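Local coordinates for pumilio domain-containing protein C56F2.08c (Schizosaccharomyces pombe, PDB 6NX5) that probably binds AU-rich regions of mRNA 3'-UTRs, its N-terminal RNA recognition motif, the part described here, working together with the Pumilio repeats, at residues I20-D32 with A42-A55. Sequence-based numbering, arbitrary orientation. Where two conformers were deposited one is given.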
# COMPACT_ATOMS: atom_id res chain seq x y z
N ILE A 20 14.13 -5.15 -3.28
CA ILE A 20 13.25 -4.09 -3.74
C ILE A 20 13.92 -2.73 -3.62
O ILE A 20 13.80 -1.89 -4.52
CB ILE A 20 11.92 -4.17 -2.98
CG1 ILE A 20 11.19 -5.44 -3.41
CG2 ILE A 20 11.06 -2.92 -3.24
CD1 ILE A 20 10.03 -5.80 -2.56
N HIS A 21 14.65 -2.49 -2.53
CA HIS A 21 15.38 -1.23 -2.40
C HIS A 21 16.38 -1.07 -3.53
O HIS A 21 16.48 0.00 -4.14
CB HIS A 21 16.08 -1.13 -1.04
CG HIS A 21 16.77 0.18 -0.82
ND1 HIS A 21 17.89 0.55 -1.52
CD2 HIS A 21 16.48 1.22 0.00
CE1 HIS A 21 18.29 1.74 -1.11
NE2 HIS A 21 17.45 2.17 -0.19
N ALA A 22 17.15 -2.12 -3.80
CA ALA A 22 18.11 -2.06 -4.89
C ALA A 22 17.45 -1.65 -6.20
O ALA A 22 17.96 -0.79 -6.92
CB ALA A 22 18.81 -3.42 -5.04
N LEU A 23 16.29 -2.24 -6.50
CA LEU A 23 15.62 -1.95 -7.77
C LEU A 23 15.07 -0.54 -7.80
O LEU A 23 15.21 0.17 -8.81
CB LEU A 23 14.51 -2.97 -7.99
CG LEU A 23 13.56 -2.74 -9.17
CD1 LEU A 23 14.24 -3.13 -10.48
CD2 LEU A 23 12.29 -3.55 -8.97
N PHE A 24 14.44 -0.09 -6.72
CA PHE A 24 13.77 1.21 -6.79
C PHE A 24 14.72 2.38 -6.53
O PHE A 24 14.39 3.51 -6.89
CB PHE A 24 12.59 1.22 -5.82
CG PHE A 24 11.37 0.54 -6.37
CD1 PHE A 24 10.37 1.29 -7.00
CD2 PHE A 24 11.23 -0.83 -6.32
CE1 PHE A 24 9.25 0.69 -7.52
CE2 PHE A 24 10.12 -1.46 -6.87
CZ PHE A 24 9.13 -0.69 -7.47
N SER A 25 15.91 2.13 -5.98
CA SER A 25 16.87 3.22 -5.80
C SER A 25 17.43 3.74 -7.11
O SER A 25 18.10 4.78 -7.10
CB SER A 25 18.01 2.77 -4.89
OG SER A 25 17.56 2.54 -3.57
N ALA A 26 17.19 3.07 -8.24
CA ALA A 26 17.61 3.63 -9.51
C ALA A 26 16.92 4.95 -9.84
O ALA A 26 17.45 5.72 -10.64
CB ALA A 26 17.35 2.63 -10.64
N TYR A 27 15.76 5.22 -9.25
CA TYR A 27 14.95 6.36 -9.67
C TYR A 27 14.88 7.48 -8.63
O TYR A 27 14.28 8.53 -8.91
CB TYR A 27 13.55 5.88 -10.04
CG TYR A 27 13.64 4.74 -11.01
CD1 TYR A 27 13.96 4.97 -12.34
CD2 TYR A 27 13.48 3.43 -10.58
CE1 TYR A 27 14.08 3.91 -13.23
CE2 TYR A 27 13.59 2.38 -11.47
CZ TYR A 27 13.89 2.62 -12.79
OH TYR A 27 14.00 1.57 -13.66
N GLY A 28 15.47 7.30 -7.47
CA GLY A 28 15.42 8.33 -6.46
C GLY A 28 15.76 7.77 -5.09
O GLY A 28 16.24 6.64 -4.96
N ASN A 29 15.50 8.60 -4.08
CA ASN A 29 15.82 8.26 -2.69
C ASN A 29 14.63 7.52 -2.11
O ASN A 29 13.62 8.14 -1.77
CB ASN A 29 16.15 9.51 -1.89
CG ASN A 29 17.41 10.22 -2.37
OD1 ASN A 29 17.35 11.37 -2.81
ND2 ASN A 29 18.55 9.53 -2.30
N VAL A 30 14.74 6.20 -1.98
CA VAL A 30 13.66 5.43 -1.38
C VAL A 30 13.56 5.76 0.10
O VAL A 30 14.55 5.65 0.85
CB VAL A 30 13.89 3.92 -1.59
CG1 VAL A 30 12.83 3.11 -0.84
CG2 VAL A 30 13.91 3.59 -3.08
N LYS A 31 12.37 6.15 0.54
CA LYS A 31 12.17 6.59 1.92
C LYS A 31 11.85 5.44 2.86
O LYS A 31 12.30 5.44 4.01
CB LYS A 31 11.05 7.64 1.98
CG LYS A 31 11.07 8.52 3.24
CD LYS A 31 10.22 7.94 4.36
CE LYS A 31 10.49 8.65 5.68
NZ LYS A 31 9.99 7.87 6.86
N ASP A 32 11.09 4.46 2.39
CA ASP A 32 10.66 3.35 3.22
C ASP A 32 10.18 2.25 2.28
O ASP A 32 9.78 2.52 1.15
CB ASP A 32 9.53 3.75 4.18
CG ASP A 32 10.05 4.33 5.48
OD1 ASP A 32 10.97 3.75 6.08
OD2 ASP A 32 9.53 5.39 5.88
N ALA A 42 4.50 -5.35 -2.32
CA ALA A 42 5.22 -4.46 -1.42
C ALA A 42 4.74 -3.03 -1.64
O ALA A 42 4.03 -2.72 -2.60
CB ALA A 42 6.74 -4.56 -1.63
N ILE A 43 5.12 -2.16 -0.70
CA ILE A 43 4.85 -0.73 -0.78
C ILE A 43 6.18 -0.01 -0.69
O ILE A 43 7.00 -0.32 0.18
CB ILE A 43 3.92 -0.25 0.35
CG1 ILE A 43 2.56 -0.92 0.21
CG2 ILE A 43 3.78 1.27 0.29
CD1 ILE A 43 1.70 -0.79 1.45
N VAL A 44 6.39 0.94 -1.60
CA VAL A 44 7.63 1.69 -1.70
C VAL A 44 7.29 3.16 -1.64
O VAL A 44 6.39 3.62 -2.36
CB VAL A 44 8.39 1.39 -3.01
CG1 VAL A 44 9.67 2.20 -3.07
CG2 VAL A 44 8.66 -0.10 -3.17
N SER A 45 8.00 3.91 -0.80
CA SER A 45 7.75 5.34 -0.66
C SER A 45 8.94 6.16 -1.14
O SER A 45 10.10 5.79 -0.91
CB SER A 45 7.41 5.72 0.78
OG SER A 45 8.54 5.62 1.62
N TYR A 46 8.63 7.27 -1.80
CA TYR A 46 9.55 8.34 -2.13
C TYR A 46 9.01 9.64 -1.55
O TYR A 46 7.80 9.90 -1.63
CB TYR A 46 9.70 8.55 -3.62
CG TYR A 46 10.29 7.43 -4.42
CD1 TYR A 46 9.47 6.54 -5.11
CD2 TYR A 46 11.68 7.31 -4.59
CE1 TYR A 46 10.00 5.53 -5.90
CE2 TYR A 46 12.22 6.29 -5.39
CZ TYR A 46 11.38 5.42 -6.03
OH TYR A 46 11.90 4.41 -6.82
N GLU A 47 9.90 10.50 -1.06
CA GLU A 47 9.43 11.82 -0.66
C GLU A 47 8.98 12.64 -1.86
O GLU A 47 7.97 13.35 -1.79
CB GLU A 47 10.52 12.56 0.13
CG GLU A 47 10.04 13.81 0.85
CD GLU A 47 9.32 13.51 2.16
OE1 GLU A 47 9.58 14.22 3.15
OE2 GLU A 47 8.50 12.57 2.19
N SER A 48 9.67 12.52 -3.00
CA SER A 48 9.37 13.32 -4.19
C SER A 48 8.41 12.62 -5.13
O SER A 48 8.66 11.49 -5.56
CB SER A 48 10.64 13.67 -4.98
OG SER A 48 11.66 14.17 -4.13
N LEU A 49 7.32 13.33 -5.47
CA LEU A 49 6.36 12.84 -6.45
C LEU A 49 7.02 12.54 -7.78
O LEU A 49 6.73 11.51 -8.40
CB LEU A 49 5.23 13.85 -6.63
CG LEU A 49 4.26 13.55 -7.77
CD1 LEU A 49 3.51 12.27 -7.52
CD2 LEU A 49 3.31 14.74 -7.88
N SER A 50 7.92 13.42 -8.25
CA SER A 50 8.49 13.17 -9.57
C SER A 50 9.34 11.89 -9.58
O SER A 50 9.34 11.17 -10.59
CB SER A 50 9.29 14.38 -10.06
OG SER A 50 10.31 14.73 -9.17
N SER A 51 10.03 11.56 -8.48
CA SER A 51 10.73 10.28 -8.41
C SER A 51 9.76 9.11 -8.52
O SER A 51 10.01 8.14 -9.25
CB SER A 51 11.55 10.15 -7.12
OG SER A 51 12.54 11.16 -6.99
N ALA A 52 8.64 9.19 -7.80
CA ALA A 52 7.66 8.10 -7.85
C ALA A 52 7.07 7.92 -9.25
O ALA A 52 6.85 6.79 -9.69
CB ALA A 52 6.54 8.34 -6.83
N ILE A 53 6.75 9.03 -9.93
CA ILE A 53 6.21 8.94 -11.29
C ILE A 53 7.22 8.28 -12.22
O ILE A 53 6.88 7.39 -13.02
CB ILE A 53 5.81 10.33 -11.81
CG1 ILE A 53 4.62 10.89 -11.04
CG2 ILE A 53 5.49 10.28 -13.33
CD1 ILE A 53 4.38 12.38 -11.34
N VAL A 54 8.47 8.72 -12.15
CA VAL A 54 9.49 8.16 -13.04
C VAL A 54 9.68 6.67 -12.78
O VAL A 54 9.80 5.88 -13.72
CB VAL A 54 10.81 8.94 -12.89
CG1 VAL A 54 11.98 8.17 -13.53
CG2 VAL A 54 10.65 10.31 -13.55
N ALA A 55 9.72 6.28 -11.50
CA ALA A 55 9.85 4.86 -11.15
C ALA A 55 8.67 4.05 -11.67
O ALA A 55 8.85 2.96 -12.25
CB ALA A 55 9.98 4.70 -9.63
O HOH W 1 12.57 10.02 -0.57
O HOH W 2 14.00 11.12 -4.59
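Y46 reaches from the end of strand 42-46 into the turn F24-Y27, a long side chain with a polar tip. Its CB leaves the strand away from 20-32, but CG lies anti to the carbonyl carbon (chi1 -64°), and this swings the ring back beneath the turn. CD2 then passes N29 O at 3.5 Å, while CE2 lies against V30 CG2 (3.9 Å) and has G28 C near the ring plane. The tip, OH, donates to F24 O at 2.6 Å; Y27 N reaches the same oxygen from the opposite face of its carbonyl plane. A phenylalanine here would keep the ring but would probably lose the bond to F24 O, leaving the turn less firmly tied to the strand. G28 suits its place because a CB would collide with S51 OG and with the preceding carbonyl. Deeper in the core, V44 CG2 sits over the centre of the F24 ring in a CH-pi contact (4.1 Å to the centroid), and A55, small enough to let Y27 close in, sets its CA over a face of the Y27 ring. Where edge strand 30-35 begins, weakly bonded to 42-46, K31 N donates to S45 O (2.7 Å) and S45 N to D32 O (3.0 Å). Helices 17-24 and 49-59 pack on one face of the antiparallel RRM sheet, with V8 and L6 of strand 4-9, next to 42-46, touching F24 and Y46.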